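Local coordinates for putative branched-chain amino acid ABC transporter, periplasmic branched-chain amino acid-binding protein (Pseudomonas protegens Pf-5, PDB 4RU0) that probably binds a small solute in the periplasm, perhaps a branched-chain amino acid, and hands it to an ABC transporter for import, at residues A[158-163]-A[287-292]; A[164-169]-A[173-178]; A[195-200]-A[211-216]; A[397-402]-A[408-413]. All coordinates share one frame; numbering follows the deposited sequence.

From the N terminus, helix 157-172 comes first, and contacts 1 and 2 both use it. Contact 2 closes at once, where the helix ends and its chain turns back at 173-178. Contact 3 follows in series, joining helix 197-207 to the edge strand 210-216. Both lie within the long loop that contact 1 closes when strand 287-290 meets the start of helix 157-172. Contact 4, the hairpin of strands 396-402 and 407-415, opens later. Strand 396-402 pairs with 287-290, so contacts 1 and 4 are neighbours in one sheet, whereas contact 3 reaches its far edge. Y167 packs against V399, I410 and S411, tying the helix to the hairpin.

Contact 1 (A[158-163]-A[287-292]); sequences YSEAST and LALTPY
L289 points its side chain from strand 287-290 at helix 157-172 and meets E160 and T163, a helix-on-sheet contact in the alpha/beta fold of a periplasmic binding protein. The contact is small and buried, and the methyl CD1 of L289 does the touching. It lies 3.8 Å from CG of E160, so methyl meets methylene, and the two side chains cross at a slant. Leucine suits a strand residue facing a helix, because its CD1 methyl can reach the helix surface between E160 and T163, one helical turn apart.

E160 has CG anti to its backbone N (chi1 -170°) and stays extended beyond it, which carries the carboxylate past the leucine while the aliphatic part rests on CD1. OE2 is also near, 3.9 Å from L289 CD1, but its polar partner is the backbone N of I268, a hydrogen bond that satisfies this buried oxygen. OE1 has a long, weak ion pair with R241 and lies close to D267, a like charge whose effect the I268 N-H and R241 would probably offset in part. The side chain sits about 9 Å from the bound pentaoxaheptadecane.

T163 faces the strand more directly, yet its hydroxyl turns back along its own helix. OG1 donates to the carbonyl O of E160 at 2.8 Å, and T163 OG1 stands 4.4 Å from L289 CD1.

Contact 2 (A[164-169]-A[173-178]); sequences LVNYIA and GGFDRL
A169, near the C-terminal end of helix 157-172, lies against the F175 ring and beside L178 of the segment that follows. Its CB sits over one face of the phenyl ring, 3.9 Å from the centroid and 18° off the normal, a CH-pi contact; alanine is small enough to let the ring come this close. F175 has CG anti to its carbonyl carbon (chi1 -74°), which swings the ring back to the helix. N166 meets the ring's edge instead, its OD1 3.2 Å from F175 CZ, with amide and ring planes nearly perpendicular. The ND2 of that amide bonds A415 O.

L178 packs on V165, I168 and A169. CD1 touches V165 CG1 at 3.9 Å and A169 CB; CD2 reaches I168 CG2 at 3.7 Å.

The helix is stopped by a glycine with positive phi, G173, on the way to strand 182-188. G174, too, has positive phi, where a CB would collide with the preceding carbonyl oxygen. A169 O, a carbonyl of the helix's last turn, is thus taken up by N-H groups of the departing chain, weakly by G173 N and at 2.7 Å by G174 N, five residues on, while apolar side chains of both segments pack together.

Contact 3 (A[195-200]-A[211-216]); sequences ETLGPL and NIQIPV
L197 and L200, on the first turn of helix 197-207, rest against the amide side chain of Q213 from strand 210-216. The apolar part of the contact is theirs. L197 brings CD2 alongside the glutamine, 3.6 Å from Q213 CD and equally near CG, while L200 places CD1 3.5 Å from Q213 NE2. Each pair crosses obliquely. Leucines suit these helix positions because their methyls can lie on the aliphatic part and the amide of a folded glutamine. Q213 is folded indeed: its chain bends at chi2 (-65°), which turns the amide toward N211, with L197 and L200 against it.

Polar interactions fix the amide's two ends. NE2 donates to OD1 of N211, two residues back on the same strand face, at 2.9 Å; it approaches in the asparagine carbonyl plane, on a lone pair, though the bond is rather bent. OE1 receives a hydrogen bond at 3.0 Å from a water that in turn accepts from T196 OG1 at 2.6 Å, so a water bridges helix start and strand. Shortening Q213 to an alanine removes the amide, and is likely to cost N211 OD1 its donor and break the water's bridge to T196.

N211 lies close to L200, its ND2 3.8 Å from the leucine's carbonyl carbon, with no hydrogen bond between the two segments.

Strand 182-188 pairs with 210-216 and leads, through the short helix 191-194, to helix 197-207, which returns the chain to that edge strand: the right-handed beta-alpha-beta crossover of the Rossmann-like lobes of periplasmic binding proteins.

Contact 4 (A[397-402]-A[408-413]); sequences ARVQQW and TLISEW
R398 lies across the indole of W413, and this cross-strand pair with the backbone bonds beside it forms the tight part of the contact. The arginine's CG sits over the six-membered ring, 3.6 Å from its centroid, a CH-pi contact, and CD follows over the same face. The chain then bends at chi3 (65°), carrying CZ over the five-membered ring at 5.0 Å in a cation-pi arrangement, with the guanidinium turned 76° from the ring plane. L409 crosses the arginine at about a right angle, its CD1 3.3 Å from R398 NH2. With a serine where W413 stands, R398 would probably lose its aromatic support, leaving the guanidinium less fixed beside L409.

Backbone pairing holds the strands: I410 N donates to V399 O at 3.0 Å, and Q401 and T408 form a hydrogen-bonded antiparallel pair. Further along, S411 replaces a main-chain acceptor, its OG taking the bond of V399 N at 3.0 Å while donating to E412 O. Serine is apt here, since one hydroxyl serves both strands where regular pairing is broken. V399 CG1 packs on I410 CG1 at 3.8 Å, and this face is covered by Y167 of helix 157-172. Q401 is held by a hydrogen bond from NE2 to G285 O.

Contacts are sparser toward the solvent. E412 points away and its OE1 stays 4.1 Å from R398 NH1, opposite charges beyond a salt bridge. T408 is exposed, contributing chiefly backbone.

Together they make an antiparallel beta hairpin, with irregular 407-415 as the outermost strand of a mixed sheet and 396-402 joining it to 287-290, in the periplasmic binding fold.

Contact 1 (A[158-163]-A[287-292])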
loop_
_atom_site.group_PDB
_atom_site.type_symbol
_atom_site.label_atom_id
_atom_site.label_comp_id
_atom_site.label_asym_id
_atom_site.label_seq_id
_atom_site.Cartn_x
_atom_site.Cartn_y
_atom_site.Cartn_z
ATOM N N TYR A 158 -6.804 -6.119 6.311
ATOM C CA TYR A 158 -8.040 -6.215 7.087
ATOM C C TYR A 158 -9.004 -5.113 6.666
ATOM O O TYR A 158 -10.167 -5.378 6.369
ATOM C CB TYR A 158 -7.770 -6.136 8.592
ATOM C CG TYR A 158 -7.376 -7.455 9.217
ATOM C CD1 TYR A 158 -6.730 -8.434 8.475
ATOM C CD2 TYR A 158 -7.651 -7.724 10.553
ATOM C CE1 TYR A 158 -6.363 -9.641 9.047
ATOM C CE2 TYR A 158 -7.290 -8.930 11.134
ATOM C CZ TYR A 158 -6.648 -9.887 10.373
ATOM O OH TYR A 158 -6.280 -11.092 10.933
ATOM N N SER A 159 -8.517 -3.874 6.634
ATOM C CA SER A 159 -9.334 -2.754 6.179
ATOM C C SER A 159 -9.764 -2.926 4.727
ATOM O O SER A 159 -10.867 -2.547 4.358
ATOM C CB SER A 159 -8.579 -1.434 6.336
ATOM O OG SER A 159 -8.308 -1.158 7.693
ATOM N N GLU A 160 -8.878 -3.488 3.908
ATOM C CA GLU A 160 -9.171 -3.682 2.495
ATOM C C GLU A 160 -10.396 -4.572 2.331
ATOM O O GLU A 160 -11.261 -4.300 1.499
ATOM C CB GLU A 160 -7.986 -4.291 1.754
ATOM C CG GLU A 160 -8.164 -4.275 0.241
ATOM C CD GLU A 160 -7.141 -5.132 -0.481
ATOM O OE1 GLU A 160 -6.627 -6.098 0.128
ATOM O OE2 GLU A 160 -6.856 -4.842 -1.661
ATOM N N ALA A 161 -10.466 -5.625 3.140
ATOM C CA ALA A 161 -11.617 -6.514 3.139
ATOM C C ALA A 161 -12.885 -5.720 3.404
ATOM O O ALA A 161 -13.870 -5.856 2.678
ATOM C CB ALA A 161 -11.449 -7.615 4.177
ATOM N N SER A 162 -12.848 -4.875 4.430
ATOM C CA SER A 162 -14.008 -4.060 4.774
ATOM C C SER A 162 -14.427 -3.135 3.629
ATOM O O SER A 162 -15.603 -3.075 3.292
ATOM C CB SER A 162 -13.735 -3.239 6.029
ATOM O OG SER A 162 -14.908 -2.560 6.451
ATOM N N THR A 163 -13.470 -2.423 3.035
ATOM C CA THR A 163 -13.775 -1.537 1.907
ATOM C C THR A 163 -14.316 -2.323 0.713
ATOM O O THR A 163 -15.215 -1.856 0.012
ATOM C CB THR A 163 -12.546 -0.729 1.442
ATOM O OG1 THR A 163 -11.582 -1.606 0.850
ATOM C CG2 THR A 163 -11.912 -0.005 2.598
ATOM N N LEU A 287 -12.247 -4.933 -12.540
ATOM C CA LEU A 287 -12.170 -3.934 -11.477
ATOM C C LEU A 287 -10.962 -4.180 -10.570
ATOM O O LEU A 287 -10.492 -5.316 -10.440
ATOM C CB LEU A 287 -13.445 -3.938 -10.636
ATOM C CG LEU A 287 -14.765 -3.731 -11.379
ATOM C CD1 LEU A 287 -15.927 -3.630 -10.401
ATOM C CD2 LEU A 287 -14.681 -2.501 -12.255
ATOM N N ALA A 288 -10.470 -3.121 -9.935
ATOM C CA ALA A 288 -9.393 -3.265 -8.958
ATOM C C ALA A 288 -9.451 -2.170 -7.903
ATOM O O ALA A 288 -9.843 -1.040 -8.194
ATOM C CB ALA A 288 -8.043 -3.258 -9.653
ATOM N N LEU A 289 -9.072 -2.517 -6.675
ATOM C CA LEU A 289 -8.971 -1.542 -5.595
ATOM C C LEU A 289 -7.601 -0.868 -5.631
ATOM O O LEU A 289 -6.611 -1.482 -6.029
ATOM C CB LEU A 289 -9.197 -2.213 -4.234
ATOM C CG LEU A 289 -10.553 -2.878 -3.995
ATOM C CD1 LEU A 289 -10.494 -3.809 -2.787
ATOM C CD2 LEU A 289 -11.636 -1.840 -3.805
ATOM N N THR A 290 -7.539 0.389 -5.211
ATOM C CA THR A 290 -6.259 1.094 -5.146
ATOM C C THR A 290 -6.272 2.197 -4.094
ATOM O O THR A 290 -7.282 2.882 -3.919
ATOM C CB THR A 290 -5.880 1.716 -6.509
ATOM O OG1 THR A 290 -4.639 2.424 -6.390
ATOM C CG2 THR A 290 -6.954 2.681 -6.981
ATOM N N PRO A 291 -5.154 2.355 -3.373
ATOM C CA PRO A 291 -4.977 3.486 -2.465
ATOM C C PRO A 291 -4.226 4.626 -3.148
ATOM O O PRO A 291 -4.065 5.698 -2.563
ATOM C CB PRO A 291 -4.156 2.885 -1.327
ATOM C CG PRO A 291 -3.287 1.896 -2.022
ATOM C CD PRO A 291 -4.080 1.361 -3.209
ATOM N N TYR A 292 -3.745 4.370 -4.353
ATOM C CA TYR A 292 -3.078 5.377 -5.162
ATOM C C TYR A 292 -3.389 5.236 -6.655
ATOM O O TYR A 292 -2.582 4.716 -7.403
ATOM C CB TYR A 292 -1.568 5.358 -4.920
ATOM C CG TYR A 292 -1.007 4.019 -4.515
ATOM C CD1 TYR A 292 -0.913 2.994 -5.420
ATOM C CD2 TYR A 292 -0.558 3.792 -3.230
ATOM C CE1 TYR A 292 -0.394 1.779 -5.069
ATOM C CE2 TYR A 292 -0.047 2.577 -2.869
ATOM C CZ TYR A 292 0.032 1.571 -3.796
ATOM O OH TYR A 292 0.536 0.350 -3.456
#

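Contact 2 (A[164-169]-A[173-178])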
loop_
_atom_site.group_PDB
_atom_site.type_symbol
_atom_site.label_atom_id
_atom_site.label_comp_id
_atom_site.label_asym_id
_atom_site.label_seq_id
_atom_site.Cartn_x
_atom_site.Cartn_y
_atom_site.Cartn_z
ATOM N N LEU A 164 -13.760 -3.510 0.482
ATOM C CA LEU A 164 -14.245 -4.391 -0.575
ATOM C C LEU A 164 -15.727 -4.682 -0.357
ATOM O O LEU A 164 -16.536 -4.529 -1.270
ATOM C CB LEU A 164 -13.434 -5.696 -0.614
ATOM C CG LEU A 164 -13.735 -6.784 -1.667
ATOM C CD1 LEU A 164 -14.756 -7.800 -1.163
ATOM C CD2 LEU A 164 -14.182 -6.163 -2.998
ATOM N N VAL A 165 -16.079 -5.080 0.861
ATOM C CA VAL A 165 -17.464 -5.386 1.203
ATOM C C VAL A 165 -18.347 -4.135 1.135
ATOM O O VAL A 165 -19.482 -4.184 0.659
ATOM C CB VAL A 165 -17.554 -6.027 2.606
ATOM C CG1 VAL A 165 -18.979 -5.994 3.132
ATOM C CG2 VAL A 165 -17.021 -7.460 2.571
ATOM N N ASN A 166 -17.814 -3.007 1.582
ATOM C CA ASN A 166 -18.577 -1.767 1.574
ATOM C C ASN A 166 -18.880 -1.283 0.160
ATOM O O ASN A 166 -19.925 -0.673 -0.085
ATOM C CB ASN A 166 -17.846 -0.682 2.357
ATOM C CG ASN A 166 -17.846 -0.950 3.840
ATOM O OD1 ASN A 166 -18.561 -1.835 4.310
ATOM N ND2 ASN A 166 -17.048 -0.191 4.591
ATOM N N TYR A 167 -17.970 -1.559 -0.769
ATOM C CA TYR A 167 -18.204 -1.212 -2.161
ATOM C C TYR A 167 -19.255 -2.132 -2.774
ATOM O O TYR A 167 -20.126 -1.672 -3.513
ATOM C CB TYR A 167 -16.909 -1.274 -2.966
ATOM C CG TYR A 167 -17.122 -0.999 -4.439
ATOM C CD1 TYR A 167 -17.384 0.289 -4.895
ATOM C CD2 TYR A 167 -17.069 -2.028 -5.371
ATOM C CE1 TYR A 167 -17.585 0.545 -6.237
ATOM C CE2 TYR A 167 -17.267 -1.783 -6.717
ATOM C CZ TYR A 167 -17.527 -0.494 -7.146
ATOM O OH TYR A 167 -17.723 -0.244 -8.485
ATOM N N ILE A 168 -19.166 -3.426 -2.466
ATOM C CA ILE A 168 -20.175 -4.391 -2.897
ATOM C C ILE A 168 -21.564 -3.921 -2.462
ATOM O O ILE A 168 -22.502 -3.896 -3.261
ATOM C CB ILE A 168 -19.930 -5.805 -2.311
ATOM C CG1 ILE A 168 -18.538 -6.337 -2.666
ATOM C CG2 ILE A 168 -21.008 -6.766 -2.783
ATOM C CD1 ILE A 168 -18.320 -6.614 -4.111
ATOM N N ALA A 169 -21.676 -3.551 -1.187
ATOM C CA ALA A 169 -22.933 -3.096 -0.596
ATOM C C ALA A 169 -23.456 -1.845 -1.293
ATOM O O ALA A 169 -24.657 -1.694 -1.506
ATOM C CB ALA A 169 -22.753 -2.830 0.895
ATOM N N GLY A 173 -27.012 -1.871 -3.386
ATOM C CA GLY A 173 -28.082 -0.998 -2.938
ATOM C C GLY A 173 -28.239 -0.884 -1.433
ATOM O O GLY A 173 -29.257 -0.394 -0.945
ATOM N N GLY A 174 -27.230 -1.326 -0.694
ATOM C CA GLY A 174 -27.261 -1.232 0.754
ATOM C C GLY A 174 -26.831 -2.521 1.421
ATOM O O GLY A 174 -26.845 -3.584 0.802
ATOM N N PHE A 175 -26.453 -2.426 2.690
ATOM C CA PHE A 175 -25.947 -3.577 3.428
ATOM C C PHE A 175 -27.006 -4.666 3.609
ATOM O O PHE A 175 -26.675 -5.839 3.782
ATOM C CB PHE A 175 -25.404 -3.127 4.785
ATOM C CG PHE A 175 -24.087 -2.401 4.696
ATOM C CD1 PHE A 175 -22.901 -3.108 4.594
ATOM C CD2 PHE A 175 -24.035 -1.017 4.713
ATOM C CE1 PHE A 175 -21.686 -2.451 4.510
ATOM C CE2 PHE A 175 -22.824 -0.352 4.631
ATOM C CZ PHE A 175 -21.642 -1.071 4.533
ATOM N N ASP A 176 -28.276 -4.273 3.558
ATOM C CA ASP A 176 -29.386 -5.220 3.642
ATOM C C ASP A 176 -29.366 -6.197 2.477
ATOM O O ASP A 176 -29.722 -7.365 2.626
ATOM C CB ASP A 176 -30.725 -4.479 3.667
ATOM C CG ASP A 176 -30.895 -3.628 4.905
ATOM O OD1 ASP A 176 -30.377 -4.025 5.969
ATOM O OD2 ASP A 176 -31.543 -2.564 4.812
ATOM N N ARG A 177 -28.944 -5.699 1.319
ATOM C CA ARG A 177 -28.900 -6.482 0.089
ATOM C C ARG A 177 -27.776 -7.521 0.047
ATOM O O ARG A 177 -27.729 -8.329 -0.869
ATOM C CB ARG A 177 -28.757 -5.544 -1.105
ATOM C CG ARG A 177 -29.834 -4.486 -1.178
ATOM C CD ARG A 177 -31.150 -5.080 -1.639
ATOM N NE ARG A 177 -32.268 -4.198 -1.323
ATOM C CZ ARG A 177 -32.924 -4.222 -0.165
ATOM N NH1 ARG A 177 -32.572 -5.088 0.782
ATOM N NH2 ARG A 177 -33.930 -3.385 0.050
ATOM N N LEU A 178 -26.860 -7.489 1.013
ATOM C CA LEU A 178 -25.765 -8.458 1.038
ATOM C C LEU A 178 -26.272 -9.832 1.460
ATOM O O LEU A 178 -25.745 -10.862 1.027
ATOM C CB LEU A 178 -24.642 -8.002 1.972
ATOM C CG LEU A 178 -23.839 -6.779 1.533
ATOM C CD1 LEU A 178 -22.819 -6.423 2.591
ATOM C CD2 LEU A 178 -23.168 -7.014 0.189
#

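Contact 3 (A[195-200]-A[211-216])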
loop_
_atom_site.group_PDB
_atom_site.type_symbol
_atom_site.label_atom_id
_atom_site.label_comp_id
_atom_site.label_asym_id
_atom_site.label_seq_id
_atom_site.Cartn_x
_atom_site.Cartn_y
_atom_site.Cartn_z
ATOM N N GLU A 195 -4.545 -13.531 4.621
ATOM C CA GLU A 195 -4.745 -12.431 5.568
ATOM C C GLU A 195 -6.201 -12.022 5.693
ATOM O O GLU A 195 -6.632 -11.612 6.764
ATOM C CB GLU A 195 -3.918 -11.192 5.178
ATOM C CG GLU A 195 -2.557 -11.091 5.851
ATOM C CD GLU A 195 -2.621 -11.248 7.367
ATOM O OE1 GLU A 195 -3.056 -10.305 8.062
ATOM O OE2 GLU A 195 -2.225 -12.323 7.864
ATOM N N THR A 196 -6.958 -12.138 4.603
ATOM C CA THR A 196 -8.337 -11.662 4.599
ATOM C C THR A 196 -9.330 -12.709 5.097
ATOM O O THR A 196 -10.532 -12.453 5.114
ATOM C CB THR A 196 -8.774 -11.193 3.192
ATOM O OG1 THR A 196 -8.379 -12.159 2.212
ATOM C CG2 THR A 196 -8.159 -9.848 2.860
ATOM N N LEU A 197 -8.836 -13.875 5.505
ATOM C CA LEU A 197 -9.715 -14.934 6.017
ATOM C C LEU A 197 -10.495 -14.485 7.248
ATOM O O LEU A 197 -11.719 -14.610 7.296
ATOM C CB LEU A 197 -8.909 -16.192 6.348
ATOM C CG LEU A 197 -8.445 -16.990 5.132
ATOM C CD1 LEU A 197 -7.467 -18.076 5.545
ATOM C CD2 LEU A 197 -9.634 -17.588 4.380
ATOM N N GLY A 198 -9.783 -13.964 8.242
ATOM C CA GLY A 198 -10.414 -13.441 9.441
ATOM C C GLY A 198 -11.496 -12.401 9.199
ATOM O O GLY A 198 -12.665 -12.626 9.541
ATOM N N PRO A 199 -11.124 -11.257 8.602
ATOM C CA PRO A 199 -12.101 -10.172 8.442
ATOM C C PRO A 199 -13.291 -10.548 7.557
ATOM O O PRO A 199 -14.416 -10.134 7.849
ATOM C CB PRO A 199 -11.275 -9.042 7.808
ATOM C CG PRO A 199 -10.089 -9.703 7.219
ATOM C CD PRO A 199 -9.794 -10.891 8.087
ATOM N N LEU A 200 -13.064 -11.327 6.506
ATOM C CA LEU A 200 -14.164 -11.714 5.623
ATOM C C LEU A 200 -15.154 -12.618 6.342
ATOM O O LEU A 200 -16.355 -12.547 6.095
ATOM C CB LEU A 200 -13.638 -12.393 4.357
ATOM C CG LEU A 200 -13.094 -11.365 3.353
ATOM C CD1 LEU A 200 -12.491 -12.027 2.126
ATOM C CD2 LEU A 200 -14.183 -10.383 2.954
ATOM N N ASN A 211 -19.696 -16.591 2.302
ATOM C CA ASN A 211 -18.254 -16.359 2.245
ATOM C C ASN A 211 -17.511 -17.553 1.646
ATOM O O ASN A 211 -17.218 -18.522 2.335
ATOM C CB ASN A 211 -17.731 -16.054 3.650
ATOM C CG ASN A 211 -16.226 -15.891 3.700
ATOM O OD1 ASN A 211 -15.583 -15.543 2.704
ATOM N ND2 ASN A 211 -15.653 -16.133 4.873
ATOM N N ILE A 212 -17.222 -17.481 0.353
ATOM C CA ILE A 212 -16.554 -18.573 -0.342
ATOM C C ILE A 212 -15.056 -18.290 -0.451
ATOM O O ILE A 212 -14.646 -17.297 -1.045
ATOM C CB ILE A 212 -17.149 -18.787 -1.755
ATOM C CG1 ILE A 212 -18.652 -19.070 -1.667
ATOM C CG2 ILE A 212 -16.433 -19.918 -2.487
ATOM C CD1 ILE A 212 -19.330 -19.173 -3.015
ATOM N N GLN A 213 -14.246 -19.170 0.130
ATOM C CA GLN A 213 -12.794 -19.005 0.145
ATOM C C GLN A 213 -12.095 -20.050 -0.728
ATOM O O GLN A 213 -12.171 -21.247 -0.459
ATOM C CB GLN A 213 -12.270 -19.082 1.584
ATOM C CG GLN A 213 -12.688 -17.904 2.467
ATOM C CD GLN A 213 -12.098 -16.576 2.004
ATOM O OE1 GLN A 213 -11.117 -16.538 1.261
ATOM N NE2 GLN A 213 -12.700 -15.479 2.444
ATOM N N ILE A 214 -11.414 -19.597 -1.774
ATOM C CA ILE A 214 -10.817 -20.522 -2.741
ATOM C C ILE A 214 -9.317 -20.276 -2.926
ATOM O O ILE A 214 -8.914 -19.281 -3.531
ATOM C CB ILE A 214 -11.510 -20.416 -4.111
ATOM C CG1 ILE A 214 -13.022 -20.630 -3.972
ATOM C CG2 ILE A 214 -10.923 -21.414 -5.071
ATOM C CD1 ILE A 214 -13.805 -20.281 -5.229
ATOM N N PRO A 215 -8.484 -21.181 -2.393
ATOM C CA PRO A 215 -7.023 -21.046 -2.487
ATOM C C PRO A 215 -6.464 -21.390 -3.865
ATOM O O PRO A 215 -7.024 -22.228 -4.574
ATOM C CB PRO A 215 -6.512 -22.040 -1.441
ATOM C CG PRO A 215 -7.589 -23.059 -1.337
ATOM C CD PRO A 215 -8.886 -22.317 -1.545
ATOM N N VAL A 216 -5.373 -20.727 -4.239
ATOM C CA VAL A 216 -4.637 -21.066 -5.450
ATOM C C VAL A 216 -3.186 -21.341 -5.097
ATOM O O VAL A 216 -2.471 -20.447 -4.636
ATOM C CB VAL A 216 -4.686 -19.950 -6.502
ATOM C CG1 VAL A 216 -3.725 -20.265 -7.639
ATOM C CG2 VAL A 216 -6.088 -19.790 -7.039
HETATM O O HOH W 1 -8.859 -14.732 2.052
#

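Contact 4 (A[397-402]-A[408-413])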
loop_
_atom_site.group_PDB
_atom_site.type_symbol
_atom_site.label_atom_id
_atom_site.label_comp_id
_atom_site.label_asym_id
_atom_site.label_seq_id
_atom_site.Cartn_x
_atom_site.Cartn_y
_atom_site.Cartn_z
ATOM N N ALA A 397 -10.016 3.025 0.061
ATOM C CA ALA A 397 -9.505 2.714 -1.269
ATOM C C ALA A 397 -10.475 3.193 -2.333
ATOM O O ALA A 397 -11.645 3.437 -2.048
ATOM C CB ALA A 397 -9.262 1.223 -1.417
ATOM N N ARG A 398 -9.984 3.321 -3.559
ATOM C CA ARG A 398 -10.831 3.665 -4.691
ATOM C C ARG A 398 -10.894 2.502 -5.667
ATOM O O ARG A 398 -9.962 1.703 -5.752
ATOM C CB ARG A 398 -10.314 4.921 -5.394
ATOM C CG ARG A 398 -10.371 6.174 -4.541
ATOM C CD ARG A 398 -9.753 7.363 -5.256
ATOM N NE ARG A 398 -10.494 7.742 -6.455
ATOM C CZ ARG A 398 -11.411 8.704 -6.494
ATOM N NH1 ARG A 398 -11.704 9.386 -5.397
ATOM N NH2 ARG A 398 -12.036 8.983 -7.630
ATOM N N VAL A 399 -11.998 2.406 -6.396
ATOM C CA VAL A 399 -12.155 1.370 -7.405
ATOM C C VAL A 399 -11.862 1.943 -8.786
ATOM O O VAL A 399 -12.329 3.026 -9.127
ATOM C CB VAL A 399 -13.572 0.775 -7.381
ATOM C CG1 VAL A 399 -13.691 -0.376 -8.378
ATOM C CG2 VAL A 399 -13.931 0.322 -5.969
ATOM N N GLN A 400 -11.070 1.227 -9.572
ATOM C CA GLN A 400 -10.817 1.641 -10.943
ATOM C C GLN A 400 -11.060 0.479 -11.898
ATOM O O GLN A 400 -10.869 -0.684 -11.530
ATOM C CB GLN A 400 -9.393 2.179 -11.096
ATOM C CG GLN A 400 -8.310 1.180 -10.774
ATOM C CD GLN A 400 -6.935 1.800 -10.825
ATOM O OE1 GLN A 400 -6.777 2.997 -10.590
ATOM N NE2 GLN A 400 -5.928 0.990 -11.137
ATOM N N GLN A 401 -11.485 0.805 -13.119
ATOM C CA GLN A 401 -11.889 -0.202 -14.098
ATOM C C GLN A 401 -10.982 -0.213 -15.328
ATOM O O GLN A 401 -10.611 0.842 -15.850
ATOM C CB GLN A 401 -13.344 0.032 -14.517
ATOM C CG GLN A 401 -13.875 -0.951 -15.546
ATOM C CD GLN A 401 -15.392 -0.953 -15.604
ATOM O OE1 GLN A 401 -16.027 0.100 -15.546
ATOM N NE2 GLN A 401 -15.980 -2.140 -15.698
ATOM N N TRP A 402 -10.638 -1.413 -15.786
ATOM C CA TRP A 402 -9.720 -1.596 -16.909
ATOM C C TRP A 402 -10.464 -1.806 -18.229
ATOM O O TRP A 402 -11.360 -2.652 -18.310
ATOM C CB TRP A 402 -8.806 -2.784 -16.612
ATOM C CG TRP A 402 -7.816 -3.121 -17.678
ATOM C CD1 TRP A 402 -7.827 -4.221 -18.487
ATOM C CD2 TRP A 402 -6.649 -2.370 -18.035
ATOM N NE1 TRP A 402 -6.740 -4.198 -19.329
ATOM C CE2 TRP A 402 -6.005 -3.071 -19.076
ATOM C CE3 TRP A 402 -6.091 -1.168 -17.582
ATOM C CZ2 TRP A 402 -4.828 -2.613 -19.668
ATOM C CZ3 TRP A 402 -4.924 -0.713 -18.173
ATOM C CH2 TRP A 402 -4.305 -1.436 -19.206
ATOM N N THR A 408 -9.950 3.590 -15.289
ATOM C CA THR A 408 -10.929 4.646 -15.082
ATOM C C THR A 408 -11.487 4.567 -13.664
ATOM O O THR A 408 -12.031 3.538 -13.264
ATOM C CB THR A 408 -12.098 4.549 -16.102
ATOM O OG1 THR A 408 -11.586 4.646 -17.437
ATOM C CG2 THR A 408 -13.112 5.659 -15.872
ATOM N N LEU A 409 -11.350 5.647 -12.902
ATOM C CA LEU A 409 -11.926 5.691 -11.564
ATOM C C LEU A 409 -13.449 5.638 -11.638
ATOM O O LEU A 409 -14.070 6.456 -12.313
ATOM C CB LEU A 409 -11.471 6.947 -10.821
ATOM C CG LEU A 409 -10.008 6.942 -10.386
ATOM C CD1 LEU A 409 -9.598 8.286 -9.789
ATOM C CD2 LEU A 409 -9.774 5.817 -9.391
ATOM N N ILE A 410 -14.046 4.667 -10.954
ATOM C CA ILE A 410 -15.499 4.545 -10.938
ATOM C C ILE A 410 -16.076 4.616 -9.528
ATOM O O ILE A 410 -17.217 4.221 -9.301
ATOM C CB ILE A 410 -15.967 3.232 -11.594
ATOM C CG1 ILE A 410 -15.433 2.028 -10.825
ATOM C CG2 ILE A 410 -15.525 3.173 -13.050
ATOM C CD1 ILE A 410 -15.931 0.704 -11.353
ATOM N N SER A 411 -15.290 5.116 -8.578
ATOM C CA SER A 411 -15.801 5.328 -7.230
ATOM C C SER A 411 -15.044 6.429 -6.514
ATOM O O SER A 411 -13.920 6.769 -6.883
ATOM C CB SER A 411 -15.727 4.037 -6.404
ATOM O OG SER A 411 -14.515 3.963 -5.669
ATOM N N GLU A 412 -15.671 6.980 -5.482
ATOM C CA GLU A 412 -14.980 7.855 -4.547
ATOM C C GLU A 412 -14.172 7.003 -3.583
ATOM O O GLU A 412 -14.044 5.788 -3.770
ATOM C CB GLU A 412 -15.971 8.722 -3.769
ATOM C CG GLU A 412 -17.087 9.303 -4.612
ATOM C CD GLU A 412 -16.603 10.385 -5.551
ATOM O OE1 GLU A 412 -15.518 10.953 -5.301
ATOM O OE2 GLU A 412 -17.314 10.667 -6.540
ATOM N N TRP A 413 -13.636 7.634 -2.544
ATOM C CA TRP A 413 -12.979 6.884 -1.493
ATOM C C TRP A 413 -14.022 6.101 -0.706
ATOM O O TRP A 413 -14.980 6.665 -0.179
ATOM C CB TRP A 413 -12.185 7.809 -0.568
ATOM C CG TRP A 413 -10.992 8.440 -1.222
ATOM C CD1 TRP A 413 -10.901 9.714 -1.698
ATOM C CD2 TRP A 413 -9.723 7.823 -1.481
ATOM N NE1 TRP A 413 -9.656 9.933 -2.232
ATOM C CE2 TRP A 413 -8.912 8.790 -2.111
ATOM C CE3 TRP A 413 -9.194 6.550 -1.239
ATOM C CZ2 TRP A 413 -7.599 8.524 -2.503
ATOM C CZ3 TRP A 413 -7.888 6.287 -1.630
ATOM C CH2 TRP A 413 -7.105 7.270 -2.250
#